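Local coordinates for BrkA autotransporter (Bordetella pertussis, PDB 3QQ2), which forms the translocator beta-barrel, a hydrophilic outer-membrane pore through which the passenger domain of this complement-inhibiting autotransporter reaches the cell surface, at residues 19-25 with 278-284; 260-264 with 273-277; 109-113 with 137-141; 208-214 with 243-249; 185-189 with 217-222. The protein carries 1 engineered substitution. One frame throughout, in Å; residues are numbered along the deposited sequence.

Overall arrangement
From the N terminus, the chain enters strand 21-34, which starts interaction 1. That contact is completed only at the C terminus, where strand 271-282 pairs back with the first strand and shuts the barrel. The other four contacts fall within this long loop. Interaction 3 comes first and closes the hairpin of strands 104-120 and 130-149. Interaction 5 closes the hairpin of strands 186-201 and 207-221. Interaction 4 crosses it, pairing strand 207-221 with strand 241-252: the segments alternate as 185-189, 208-214, 217-222, 243-249. Interaction 2 follows and closes the last hairpin. It sits beside interaction 4, where strands 241-252 and 256-267 are neighbours, with centres about 10 Å apart.

Interaction 1 of 5, residues 19-25 with 278-284; sequences DAGGPWA and AGYRYSF
The start of the modelled chain and its C-terminal end are tied by a two-pronged salt bridge. Arg281 NH2 donates to Asp19 OD1 (2.6 Å) and Arg281 NE to Asp19 OD2 (3.2 Å). Ser283 OG also donates to Asp19 OD2 at 2.6 Å. Asp19 is t, and its OD1 accepts from Gly21 N (2.7 Å), an Asx turn. Arg281 is extended, t for chi1 to chi3. Strands 21-25 and 278-282 run antiparallel at 165°, with axes 4.8 Å apart. Trp24 faces Arg281 in a non-hydrogen-bonded pair. Ala25 and Tyr280 form a hydrogen-bonded pair, N to O 2.9 Å both ways. Tyr282 N reaches Pro23 O at 3.2 Å. Gly22 lies against Tyr282 O (CA to O 3.4 Å), where a CB would clash. Trp24 is p, and its NE1 is hydrogen-bonded to Tyr95. This first-to-last strand pairing closes the autotransporter barrel. Arg281 also bridges to Asp54, so one guanidinium holds two carboxylates, and the seam is held by charge in addition to the backbone hydrogen bonds.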
# COMPACT_ATOMS: atom_id res chain seq x y z
N ASP A 19 4.02 -37.85 -35.96
CA ASP A 19 3.27 -36.62 -35.63
C ASP A 19 3.67 -35.55 -36.65
O ASP A 19 4.86 -35.36 -36.91
CB ASP A 19 3.63 -36.21 -34.20
CG ASP A 19 2.58 -35.33 -33.55
OD1 ASP A 19 2.52 -34.13 -33.92
OD2 ASP A 19 1.84 -35.81 -32.66
N ALA A 20 2.68 -34.90 -37.25
CA ALA A 20 2.91 -33.75 -38.13
C ALA A 20 2.37 -32.49 -37.46
O ALA A 20 2.10 -31.48 -38.14
CB ALA A 20 2.24 -33.97 -39.45
N GLY A 21 2.20 -32.55 -36.14
CA GLY A 21 1.58 -31.48 -35.37
C GLY A 21 0.22 -31.91 -34.88
O GLY A 21 -0.26 -32.99 -35.24
N GLY A 22 -0.41 -31.08 -34.04
CA GLY A 22 -1.76 -31.34 -33.52
C GLY A 22 -2.23 -30.37 -32.44
O GLY A 22 -1.50 -29.45 -32.07
N PRO A 23 -3.47 -30.54 -31.95
CA PRO A 23 -3.95 -29.76 -30.83
C PRO A 23 -3.55 -30.45 -29.56
O PRO A 23 -3.31 -31.66 -29.58
CB PRO A 23 -5.46 -29.86 -30.98
CG PRO A 23 -5.66 -31.22 -31.53
CD PRO A 23 -4.53 -31.41 -32.50
N TRP A 24 -3.46 -29.71 -28.46
CA TRP A 24 -3.13 -30.29 -27.15
C TRP A 24 -3.75 -29.50 -26.00
O TRP A 24 -4.05 -28.33 -26.14
CB TRP A 24 -1.61 -30.47 -26.96
CG TRP A 24 -0.82 -29.23 -27.14
CD1 TRP A 24 -0.19 -28.82 -28.28
CD2 TRP A 24 -0.54 -28.22 -26.15
NE1 TRP A 24 0.47 -27.63 -28.07
CE2 TRP A 24 0.28 -27.25 -26.77
CE3 TRP A 24 -0.88 -28.07 -24.81
CZ2 TRP A 24 0.74 -26.12 -26.09
CZ3 TRP A 24 -0.41 -26.96 -24.14
CH2 TRP A 24 0.38 -25.99 -24.78
N ALA A 25 -3.99 -30.16 -24.88
CA ALA A 25 -4.40 -29.47 -23.67
C ALA A 25 -3.62 -29.97 -22.47
O ALA A 25 -3.39 -31.18 -22.30
CB ALA A 25 -5.89 -29.62 -23.44
N ALA A 278 -1.10 -33.05 -15.94
CA ALA A 278 -1.79 -34.01 -16.80
C ALA A 278 -1.82 -33.36 -18.15
O ALA A 278 -1.98 -32.15 -18.25
CB ALA A 278 -3.19 -34.26 -16.32
N GLY A 279 -1.66 -34.14 -19.21
CA GLY A 279 -1.66 -33.57 -20.54
C GLY A 279 -2.19 -34.52 -21.58
O GLY A 279 -1.92 -35.72 -21.49
N TYR A 280 -2.94 -33.99 -22.56
CA TYR A 280 -3.42 -34.77 -23.70
C TYR A 280 -3.01 -34.15 -25.03
O TYR A 280 -3.09 -32.94 -25.19
CB TYR A 280 -4.96 -34.91 -23.67
CG TYR A 280 -5.53 -35.41 -25.00
CD1 TYR A 280 -5.80 -34.52 -26.05
CD2 TYR A 280 -5.76 -36.76 -25.23
CE1 TYR A 280 -6.29 -34.96 -27.28
CE2 TYR A 280 -6.26 -37.21 -26.46
CZ TYR A 280 -6.52 -36.29 -27.47
OH TYR A 280 -7.00 -36.72 -28.68
N ARG A 281 -2.62 -34.98 -26.00
CA ARG A 281 -2.29 -34.50 -27.35
C ARG A 281 -2.83 -35.45 -28.41
O ARG A 281 -2.73 -36.67 -28.27
CB ARG A 281 -0.77 -34.32 -27.52
CG ARG A 281 -0.32 -34.12 -28.97
CD ARG A 281 1.15 -33.76 -29.08
NE ARG A 281 1.56 -33.50 -30.46
CZ ARG A 281 1.69 -32.27 -31.00
NH1 ARG A 281 1.44 -31.16 -30.30
NH2 ARG A 281 2.06 -32.15 -32.28
N TYR A 282 -3.37 -34.87 -29.49
CA TYR A 282 -3.97 -35.58 -30.63
C TYR A 282 -3.03 -35.42 -31.80
O TYR A 282 -2.72 -34.30 -32.21
CB TYR A 282 -5.34 -34.96 -30.97
CG TYR A 282 -6.29 -35.76 -31.87
CD1 TYR A 282 -5.80 -36.55 -32.91
CD2 TYR A 282 -7.69 -35.67 -31.71
CE1 TYR A 282 -6.66 -37.25 -33.74
CE2 TYR A 282 -8.57 -36.39 -32.54
CZ TYR A 282 -8.03 -37.18 -33.55
OH TYR A 282 -8.84 -37.90 -34.39
N SER A 283 -2.58 -36.54 -32.35
CA SER A 283 -1.61 -36.53 -33.44
C SER A 283 -2.30 -36.31 -34.78
O SER A 283 -1.65 -36.25 -35.83
CB SER A 283 -0.81 -37.81 -33.42
OG SER A 283 0.11 -37.73 -32.36
N PHE A 284 -3.62 -36.20 -34.70
CA PHE A 284 -4.51 -35.70 -35.74
C PHE A 284 -4.36 -36.34 -37.12
O PHE A 284 -3.32 -36.17 -37.77
CB PHE A 284 -4.48 -34.17 -35.85
CG PHE A 284 -5.79 -33.60 -36.34
CD1 PHE A 284 -6.10 -33.63 -37.71
CD2 PHE A 284 -6.73 -33.12 -35.45
CE1 PHE A 284 -7.31 -33.15 -38.17
CE2 PHE A 284 -7.94 -32.65 -35.90
CZ PHE A 284 -8.24 -32.67 -37.26
OXT PHE A 284 -5.28 -36.99 -37.61

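Interaction 2 of 5, residues 260-264 with 273-277; sequences ASYEY and PWSFH
This is the last beta hairpin of the autotransporter barrel, formed by strands 256-267 and 271-282. The paired segments are extended and antiparallel at 162°, with axes 4.8 Å apart. The chain turns a corner at Pro273. Ser261 and His277 make a hydrogen-bonded pair: Ser261 N to His277 O is 2.9 Å, and His277 N to Ser261 O is 3.3 Å. Next comes the non-hydrogen-bonded pair Tyr262 and Phe276, with CA atoms 4.9 Å apart. Beyond it, Glu263 N donates to Ser275 O at 2.8 Å. Ser261, Glu263, Ser275 and His277 share the inner face. Ser261 is p and His277 is m; Ser261 OG lies 3.6 Å from His277 CB. Glu263 is t at chi1 and chi2, and its carboxylate bridges to Arg213. Ser275 is t, with OG hydrogen-bonded to Glu30 on strand 21-34. Tyr262 (t) and Phe276 (m) lie on the other, outward face. The rings are near parallel (28°) but slid apart, centroids 5.5 Å, and barely overlap. Tyr262 CD2 touches Phe276 CE2 at 3.6 Å. Trp274 is p and its ring leads away, against strand 21-34, but its CB meets the edge of the Tyr262 ring, 3.7 Å from CE2. The same tyrosine reaches on past Trp274, where Tyr262 OH donates to Pro273 O at 3.1 Å.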
# COMPACT_ATOMS: atom_id res chain seq x y z
N ALA A 260 0.78 -37.99 -17.56
CA ALA A 260 0.50 -37.58 -16.20
C ALA A 260 1.80 -37.76 -15.41
O ALA A 260 2.56 -38.69 -15.67
CB ALA A 260 -0.64 -38.42 -15.60
N SER A 261 2.08 -36.82 -14.51
CA SER A 261 3.24 -36.91 -13.62
C SER A 261 2.93 -36.37 -12.26
O SER A 261 2.03 -35.54 -12.09
CB SER A 261 4.44 -36.18 -14.20
OG SER A 261 4.17 -34.81 -14.39
N TYR A 262 3.67 -36.85 -11.27
CA TYR A 262 3.63 -36.28 -9.94
C TYR A 262 5.02 -35.81 -9.62
O TYR A 262 5.99 -36.42 -10.08
CB TYR A 262 3.15 -37.32 -8.93
CG TYR A 262 3.39 -36.94 -7.49
CD1 TYR A 262 4.04 -37.82 -6.62
CD2 TYR A 262 2.96 -35.70 -6.98
CE1 TYR A 262 4.27 -37.49 -5.28
CE2 TYR A 262 3.19 -35.36 -5.64
CZ TYR A 262 3.85 -36.26 -4.79
OH TYR A 262 4.10 -35.95 -3.47
N GLU A 263 5.12 -34.70 -8.89
CA GLU A 263 6.41 -34.17 -8.45
C GLU A 263 6.36 -33.63 -7.02
O GLU A 263 5.37 -33.01 -6.62
CB GLU A 263 6.93 -33.11 -9.41
CG GLU A 263 8.43 -33.04 -9.41
CD GLU A 263 9.00 -32.05 -10.43
OE1 GLU A 263 9.42 -32.50 -11.54
OE2 GLU A 263 9.06 -30.84 -10.14
N TYR A 264 7.43 -33.91 -6.28
CA TYR A 264 7.65 -33.40 -4.93
C TYR A 264 9.03 -32.73 -4.87
O TYR A 264 9.97 -33.23 -5.48
CB TYR A 264 7.57 -34.54 -3.91
CG TYR A 264 8.02 -34.13 -2.52
CD1 TYR A 264 8.94 -34.89 -1.78
CD2 TYR A 264 7.55 -32.94 -1.94
CE1 TYR A 264 9.34 -34.48 -0.48
CE2 TYR A 264 7.95 -32.52 -0.67
CZ TYR A 264 8.83 -33.29 0.06
OH TYR A 264 9.18 -32.82 1.30
N PRO A 273 4.90 -29.88 -1.42
CA PRO A 273 4.41 -31.19 -1.02
C PRO A 273 3.77 -31.95 -2.16
O PRO A 273 3.73 -33.18 -2.09
CB PRO A 273 3.35 -30.85 0.03
CG PRO A 273 3.79 -29.55 0.57
CD PRO A 273 4.31 -28.81 -0.61
N TRP A 274 3.26 -31.24 -3.17
CA TRP A 274 2.69 -31.87 -4.37
C TRP A 274 2.59 -30.98 -5.58
O TRP A 274 2.33 -29.80 -5.48
CB TRP A 274 1.33 -32.52 -4.10
CG TRP A 274 0.34 -31.67 -3.43
CD1 TRP A 274 0.07 -31.62 -2.10
CD2 TRP A 274 -0.55 -30.75 -4.06
NE1 TRP A 274 -0.94 -30.71 -1.85
CE2 TRP A 274 -1.34 -30.15 -3.04
CE3 TRP A 274 -0.77 -30.35 -5.39
CZ2 TRP A 274 -2.31 -29.20 -3.30
CZ3 TRP A 274 -1.74 -29.38 -5.65
CH2 TRP A 274 -2.50 -28.82 -4.60
N SER A 275 2.77 -31.58 -6.75
CA SER A 275 2.73 -30.87 -8.00
C SER A 275 2.32 -31.88 -9.07
O SER A 275 3.10 -32.78 -9.41
CB SER A 275 4.12 -30.31 -8.30
OG SER A 275 4.28 -29.98 -9.68
N PHE A 276 1.11 -31.71 -9.59
CA PHE A 276 0.53 -32.59 -10.62
C PHE A 276 0.50 -31.91 -11.98
O PHE A 276 0.25 -30.72 -12.07
CB PHE A 276 -0.89 -33.00 -10.23
CG PHE A 276 -1.00 -33.57 -8.84
CD1 PHE A 276 -1.60 -32.84 -7.81
CD2 PHE A 276 -0.51 -34.86 -8.55
CE1 PHE A 276 -1.71 -33.38 -6.50
CE2 PHE A 276 -0.61 -35.41 -7.25
CZ PHE A 276 -1.21 -34.67 -6.23
N HIS A 277 0.78 -32.68 -13.03
CA HIS A 277 0.61 -32.25 -14.42
C HIS A 277 -0.10 -33.39 -15.14
O HIS A 277 0.26 -34.56 -14.99
CB HIS A 277 1.95 -32.03 -15.12
CG HIS A 277 2.76 -30.89 -14.59
ND1 HIS A 277 3.91 -31.08 -13.84
CD2 HIS A 277 2.64 -29.55 -14.74
CE1 HIS A 277 4.44 -29.90 -13.52
NE2 HIS A 277 3.68 -28.96 -14.06

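Interaction 3 of 5, residues 109-113 with 137-141; sequences VLRLG and GAAWS
Six backbone hydrogen bonds hold this contact. Val109 N to Ser141 O and Ser141 N to Val109 O are both 3.0 Å. Arg111 N to Ala139 O is 2.8 Å, and Ala139 N to Arg111 O is 2.9 Å. Gly113 N to Gly137 O is 2.8 Å, and Gly137 N to Gly113 O is 3.0 Å. Between these pairs lie the non-hydrogen-bonded pairs Leu110 with Trp140 and Leu112 with Ala138, each with CA atoms 4.5 Å apart. The strands are regular and antiparallel at 171°, with axes 4.6 Å apart. A short CA-H...O contact joins Ala138 CA to Arg111 O at 3.0 Å. Val109, Arg111, Ala139 and Ser141 share one face. Arg111 is m, then extended, and its guanidinium bridges to Glu50. On the other face Leu110 CG meets the edge of the Trp140 ring (CD1, 4.3 Å; Trp140 chi1 t), and Leu112 CD1 meets Ala138 CB at 4.0 Å. Apolar surface groups, with the Arg111-Glu50 salt bridge on the other face, typify a transmembrane beta-barrel hairpin.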
# COMPACT_ATOMS: atom_id res chain seq x y z
N VAL A 109 9.98 -21.38 -25.62
CA VAL A 109 8.58 -20.97 -25.53
C VAL A 109 8.50 -19.59 -24.92
O VAL A 109 9.16 -19.30 -23.92
CB VAL A 109 7.70 -22.00 -24.75
CG1 VAL A 109 8.25 -23.42 -24.89
CG2 VAL A 109 7.57 -21.66 -23.31
N LEU A 110 7.70 -18.73 -25.54
CA LEU A 110 7.55 -17.34 -25.12
C LEU A 110 6.14 -17.18 -24.66
O LEU A 110 5.21 -17.52 -25.39
CB LEU A 110 7.76 -16.41 -26.31
CG LEU A 110 8.49 -15.11 -26.04
CD1 LEU A 110 8.31 -14.16 -27.20
CD2 LEU A 110 8.07 -14.45 -24.72
N ARG A 111 5.97 -16.69 -23.44
CA ARG A 111 4.63 -16.45 -22.91
C ARG A 111 4.42 -15.00 -22.51
O ARG A 111 5.29 -14.38 -21.90
CB ARG A 111 4.32 -17.37 -21.75
CG ARG A 111 4.13 -18.81 -22.17
CD ARG A 111 3.50 -19.58 -21.04
NE ARG A 111 3.52 -21.02 -21.22
CZ ARG A 111 4.62 -21.76 -21.24
NH1 ARG A 111 5.82 -21.20 -21.09
NH2 ARG A 111 4.53 -23.08 -21.39
N LEU A 112 3.27 -14.48 -22.87
CA LEU A 112 2.92 -13.10 -22.58
C LEU A 112 1.63 -13.17 -21.81
O LEU A 112 0.70 -13.85 -22.23
CB LEU A 112 2.68 -12.35 -23.87
CG LEU A 112 3.86 -11.58 -24.45
CD1 LEU A 112 5.22 -12.20 -24.14
CD2 LEU A 112 3.64 -11.33 -25.95
N GLY A 113 1.58 -12.50 -20.67
CA GLY A 113 0.44 -12.66 -19.77
C GLY A 113 0.00 -11.35 -19.17
O GLY A 113 0.77 -10.39 -19.12
N GLY A 137 3.14 -9.92 -17.41
CA GLY A 137 4.25 -10.85 -17.34
C GLY A 137 4.69 -11.38 -18.68
O GLY A 137 3.92 -11.45 -19.63
N ALA A 138 5.95 -11.75 -18.75
CA ALA A 138 6.45 -12.51 -19.85
C ALA A 138 7.32 -13.60 -19.25
O ALA A 138 7.90 -13.44 -18.18
CB ALA A 138 7.26 -11.64 -20.72
N ALA A 139 7.42 -14.72 -19.95
CA ALA A 139 8.28 -15.79 -19.50
C ALA A 139 8.84 -16.43 -20.73
O ALA A 139 8.08 -16.84 -21.63
CB ALA A 139 7.49 -16.77 -18.71
N TRP A 140 10.15 -16.51 -20.81
CA TRP A 140 10.79 -17.14 -21.94
C TRP A 140 11.63 -18.27 -21.40
O TRP A 140 12.40 -18.09 -20.47
CB TRP A 140 11.63 -16.13 -22.72
CG TRP A 140 12.58 -16.71 -23.78
CD1 TRP A 140 12.32 -16.87 -25.11
CD2 TRP A 140 13.94 -17.16 -23.58
NE1 TRP A 140 13.42 -17.38 -25.75
CE2 TRP A 140 14.43 -17.57 -24.85
CE3 TRP A 140 14.79 -17.27 -22.46
CZ2 TRP A 140 15.73 -18.08 -25.02
CZ3 TRP A 140 16.09 -17.78 -22.64
CH2 TRP A 140 16.54 -18.17 -23.92
N SER A 141 11.49 -19.45 -21.97
CA SER A 141 12.30 -20.55 -21.50
C SER A 141 12.88 -21.29 -22.66
O SER A 141 12.34 -21.29 -23.76
CB SER A 141 11.48 -21.50 -20.67
OG SER A 141 10.56 -22.16 -21.52

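Interaction 4 of 5, residues 208-214 with 243-249; sequences VQPYARL and ELGAGVD
Strands 207-221 and 241-252 are neighbours in the transmembrane beta-barrel. Segments 208-214 and 243-249 run antiparallel at 165°, with axes 4.5 Å apart, and both are extended. Val208 (t) starts the contact, its CG1 3.6 Å from Val248 CG1. Gln209 faces Asp249 across two weak backbone bonds, N to Asp249 O 3.1 Å and O from Asp249 N 3.3 Å; its side chain reaches Arg147. Pro210 pairs with Val248 without hydrogen bonds, and its CA points at Gly247 O (3.3 Å). Tyr211 follows, opposite Gly247: Tyr211 N to Gly247 O is 3.1 Å and Gly247 N to Tyr211 O 3.0 Å. Tyr211 is p, which folds its ring over the glycine. Gly247 CA lies 3.8 Å from the ring centroid, a CH-pi contact, and a CB there would clash with Tyr211 OH. This is consistent with the mortise-tenon joint known from autotransporter barrels. Arg195 adds a cation-pi contact to the ring. Ala212 is across from Ala246, with CA atoms 4.1 Å apart. Arg213 N donates to Gly245 O at 2.7 Å, and Gly245 N to Arg213 O at 3.0 Å. The Arg213 guanidinium turns inward to Gln159 and Glu263. Pro210, Ala212 and Leu214 line the outer, apolar face with Val248, Ala246 and Leu244. At the far end, Leu214 CD1 touches Leu244 CD1 at 3.7 Å.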
# COMPACT_ATOMS: atom_id res chain seq x y z
N VAL A 208 2.64 -47.54 -23.22
CA VAL A 208 2.76 -46.99 -21.87
C VAL A 208 4.24 -46.80 -21.64
O VAL A 208 5.03 -47.69 -21.94
CB VAL A 208 2.17 -47.90 -20.76
CG1 VAL A 208 2.20 -47.20 -19.42
CG2 VAL A 208 0.74 -48.23 -21.06
N GLN A 209 4.61 -45.63 -21.14
CA GLN A 209 6.02 -45.31 -20.94
C GLN A 209 6.28 -44.60 -19.61
O GLN A 209 6.48 -43.38 -19.59
CB GLN A 209 6.53 -44.44 -22.09
CG GLN A 209 8.03 -44.44 -22.23
CD GLN A 209 8.58 -43.11 -22.66
OE1 GLN A 209 9.11 -42.98 -23.75
NE2 GLN A 209 8.46 -42.12 -21.79
N PRO A 210 6.29 -45.37 -18.51
CA PRO A 210 6.60 -44.84 -17.17
C PRO A 210 8.05 -44.42 -17.08
O PRO A 210 8.86 -44.84 -17.88
CB PRO A 210 6.39 -46.02 -16.23
CG PRO A 210 5.69 -47.03 -17.05
CD PRO A 210 6.11 -46.82 -18.47
N TYR A 211 8.33 -43.57 -16.10
CA TYR A 211 9.69 -43.12 -15.76
C TYR A 211 9.62 -42.54 -14.36
O TYR A 211 8.55 -42.10 -13.92
CB TYR A 211 10.15 -42.01 -16.71
CG TYR A 211 9.26 -40.79 -16.62
CD1 TYR A 211 9.47 -39.83 -15.65
CD2 TYR A 211 8.16 -40.63 -17.49
CE1 TYR A 211 8.63 -38.74 -15.55
CE2 TYR A 211 7.34 -39.53 -17.40
CZ TYR A 211 7.58 -38.59 -16.43
OH TYR A 211 6.78 -37.49 -16.32
N ALA A 212 10.76 -42.53 -13.67
CA ALA A 212 10.88 -41.75 -12.46
C ALA A 212 11.94 -40.65 -12.68
O ALA A 212 12.85 -40.81 -13.50
CB ALA A 212 11.20 -42.62 -11.32
N ARG A 213 11.79 -39.51 -11.99
CA ARG A 213 12.52 -38.29 -12.35
C ARG A 213 13.18 -37.62 -11.17
O ARG A 213 12.52 -37.38 -10.16
CB ARG A 213 11.58 -37.26 -13.01
CG ARG A 213 12.25 -36.43 -14.14
CD ARG A 213 11.50 -35.17 -14.55
NE ARG A 213 11.53 -34.18 -13.46
CZ ARG A 213 12.41 -33.18 -13.34
NH1 ARG A 213 13.36 -33.00 -14.25
NH2 ARG A 213 12.32 -32.35 -12.31
N LEU A 214 14.47 -37.30 -11.31
CA LEU A 214 15.16 -36.52 -10.28
C LEU A 214 15.61 -35.20 -10.84
O LEU A 214 16.20 -35.15 -11.92
CB LEU A 214 16.39 -37.25 -9.75
CG LEU A 214 17.36 -36.39 -8.93
CD1 LEU A 214 17.05 -36.41 -7.44
CD2 LEU A 214 18.76 -36.85 -9.19
N GLU A 243 14.10 -32.09 -6.56
CA GLU A 243 12.79 -32.63 -6.89
C GLU A 243 12.80 -34.08 -7.37
O GLU A 243 13.69 -34.53 -8.13
CB GLU A 243 12.02 -31.68 -7.83
CG GLU A 243 12.72 -31.34 -9.13
CD GLU A 243 12.75 -29.86 -9.47
OE1 GLU A 243 11.74 -29.14 -9.24
OE2 GLU A 243 13.80 -29.40 -9.97
N LEU A 244 11.79 -34.81 -6.88
CA LEU A 244 11.59 -36.24 -7.10
C LEU A 244 10.15 -36.46 -7.52
O LEU A 244 9.22 -35.96 -6.87
CB LEU A 244 11.82 -37.03 -5.81
CG LEU A 244 13.24 -37.39 -5.38
CD1 LEU A 244 13.95 -38.20 -6.47
CD2 LEU A 244 14.03 -36.14 -5.02
N GLY A 245 9.97 -37.21 -8.59
CA GLY A 245 8.64 -37.45 -9.12
C GLY A 245 8.65 -38.60 -10.08
O GLY A 245 9.70 -39.20 -10.34
N ALA A 246 7.48 -38.91 -10.61
CA ALA A 246 7.30 -40.03 -11.51
C ALA A 246 6.16 -39.70 -12.44
O ALA A 246 5.23 -38.99 -12.04
CB ALA A 246 6.96 -41.26 -10.71
N GLY A 247 6.22 -40.19 -13.67
CA GLY A 247 5.12 -40.02 -14.61
C GLY A 247 4.86 -41.20 -15.52
O GLY A 247 5.62 -42.17 -15.54
N VAL A 248 3.77 -41.12 -16.27
CA VAL A 248 3.53 -42.04 -17.37
C VAL A 248 3.07 -41.28 -18.58
O VAL A 248 2.17 -40.44 -18.47
CB VAL A 248 2.44 -43.08 -17.08
CG1 VAL A 248 3.04 -44.47 -17.23
CG2 VAL A 248 1.85 -42.91 -15.69
N ASP A 249 3.68 -41.56 -19.73
CA ASP A 249 3.20 -40.98 -21.00
C ASP A 249 2.75 -42.11 -21.89
O ASP A 249 3.56 -42.92 -22.27
CB ASP A 249 4.28 -40.15 -21.74
CG ASP A 249 5.32 -39.57 -20.82
OD1 ASP A 249 6.02 -40.39 -20.18
OD2 ASP A 249 5.49 -38.33 -20.74

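Interaction 5 of 5, residues 185-189 with 217-222; sequences NTATL and TQEFKS
Both segments are extended, and strands 186-189 and 217-221 run antiparallel at 153°, with axes 4.8 Å apart. The register sets Ala187 against Lys221, CA to CA 4.1 Å, and Leu189 against Glu219 at 4.8 Å, both non-hydrogen-bonded pairs. Thr188 faces Phe220 between them, with CA atoms 5.4 Å apart in a hydrogen-bonded pair. Thr188 N donates to Phe220 O at 2.9 Å, with a bent angle of 132°. Ser222 N donates to Thr186 O at 3.2 Å. Glu219 CA adds a CA-H...O contact to Thr188 O at 3.5 Å. The side chains fall on two faces. Ala187, Leu189, Glu219 and Lys221 share one. There Ala187 CB packs on Lys221 CB at 3.8 Å, and Leu189 CD1 lies 3.4 Å from Glu219 OE2. Lys221 is t at chi1 and chi2 and p at chi3, so its chain bends back to Glu219 (m). Lys221 NZ and Glu219 OE1 form a salt bridge with a weak hydrogen bond of 3.2 Å, within one strand. Thr188 (m) and Phe220 occupy the other face, at the surface, and the Phe220 ring leads away from the neighbouring strand. Asn185 and Lys221 also pack on Asn176 of the second subunit. The segments form the open end of the hairpin of strands 186-201 and 207-221, a unit of the autotransporter beta-barrel wall.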
# COMPACT_ATOMS: atom_id res chain seq x y z
N ASN A 185 9.56 -7.41 -10.04
CA ASN A 185 10.60 -8.43 -9.99
C ASN A 185 10.84 -9.06 -11.37
O ASN A 185 9.95 -9.07 -12.21
CB ASN A 185 10.24 -9.48 -8.95
CG ASN A 185 8.84 -10.05 -9.15
OD1 ASN A 185 8.01 -9.99 -8.24
ND2 ASN A 185 8.57 -10.59 -10.35
N THR A 186 12.04 -9.59 -11.58
CA THR A 186 12.52 -10.12 -12.86
C THR A 186 13.50 -11.26 -12.55
O THR A 186 14.56 -11.02 -11.98
CB THR A 186 13.20 -8.99 -13.71
OG1 THR A 186 14.07 -9.56 -14.68
CG2 THR A 186 14.01 -8.05 -12.84
N ALA A 187 13.15 -12.49 -12.94
CA ALA A 187 13.85 -13.71 -12.42
C ALA A 187 14.36 -14.78 -13.42
O ALA A 187 13.60 -15.27 -14.26
CB ALA A 187 12.98 -14.39 -11.35
N THR A 188 15.63 -15.15 -13.27
CA THR A 188 16.23 -16.32 -13.95
C THR A 188 16.06 -17.66 -13.19
O THR A 188 16.10 -17.68 -11.96
CB THR A 188 17.72 -16.07 -14.28
OG1 THR A 188 17.81 -15.32 -15.49
CG2 THR A 188 18.47 -17.38 -14.46
N LEU A 189 15.84 -18.74 -13.94
CA LEU A 189 15.87 -20.12 -13.43
C LEU A 189 16.79 -20.95 -14.27
O LEU A 189 16.82 -20.81 -15.50
CB LEU A 189 14.50 -20.79 -13.46
CG LEU A 189 13.66 -20.72 -12.18
CD1 LEU A 189 13.23 -19.27 -11.89
CD2 LEU A 189 12.45 -21.67 -12.22
N THR A 217 16.66 -27.49 -9.09
CA THR A 217 16.42 -26.16 -9.63
C THR A 217 16.66 -25.04 -8.63
O THR A 217 16.43 -25.20 -7.43
CB THR A 217 15.03 -26.02 -10.27
OG1 THR A 217 15.04 -24.94 -11.20
CG2 THR A 217 13.95 -25.77 -9.23
N GLN A 218 17.12 -23.91 -9.14
CA GLN A 218 17.37 -22.75 -8.32
C GLN A 218 16.87 -21.50 -9.02
O GLN A 218 16.43 -21.56 -10.16
CB GLN A 218 18.87 -22.63 -8.01
CG GLN A 218 19.75 -22.45 -9.26
CD GLN A 218 21.08 -21.76 -8.96
OE1 GLN A 218 21.47 -20.82 -9.67
NE2 GLN A 218 21.78 -22.21 -7.91
N GLU A 219 16.98 -20.37 -8.33
CA GLU A 219 16.48 -19.09 -8.82
C GLU A 219 17.34 -17.95 -8.41
O GLU A 219 17.39 -17.67 -7.23
CB GLU A 219 15.14 -18.77 -8.16
CG GLU A 219 13.96 -19.61 -8.57
CD GLU A 219 12.65 -18.84 -8.45
OE1 GLU A 219 12.67 -17.71 -7.88
OE2 GLU A 219 11.62 -19.37 -8.93
N PHE A 220 17.99 -17.23 -9.33
CA PHE A 220 18.27 -15.84 -8.97
C PHE A 220 17.16 -14.92 -9.44
O PHE A 220 16.81 -14.90 -10.62
CB PHE A 220 19.68 -15.34 -9.32
CG PHE A 220 20.23 -14.34 -8.29
CD1 PHE A 220 20.66 -14.77 -7.02
CD2 PHE A 220 20.29 -12.97 -8.58
CE1 PHE A 220 21.15 -13.86 -6.06
CE2 PHE A 220 20.79 -12.05 -7.62
CZ PHE A 220 21.22 -12.50 -6.36
N LYS A 221 16.58 -14.20 -8.48
CA LYS A 221 15.49 -13.25 -8.68
C LYS A 221 15.95 -11.85 -8.26
O LYS A 221 16.20 -11.62 -7.07
CB LYS A 221 14.26 -13.68 -7.85
CG LYS A 221 13.22 -12.57 -7.56
CD LYS A 221 11.81 -13.12 -7.24
CE LYS A 221 11.72 -13.82 -5.87
NZ LYS A 221 11.76 -15.30 -6.00
N SER A 222 16.07 -10.93 -9.21
CA SER A 222 16.57 -9.57 -8.93
C SER A 222 15.54 -8.69 -8.23
O SER A 222 15.84 -8.06 -7.21
CB SER A 222 17.07 -8.89 -10.20
OG SER A 222 18.22 -9.55 -10.70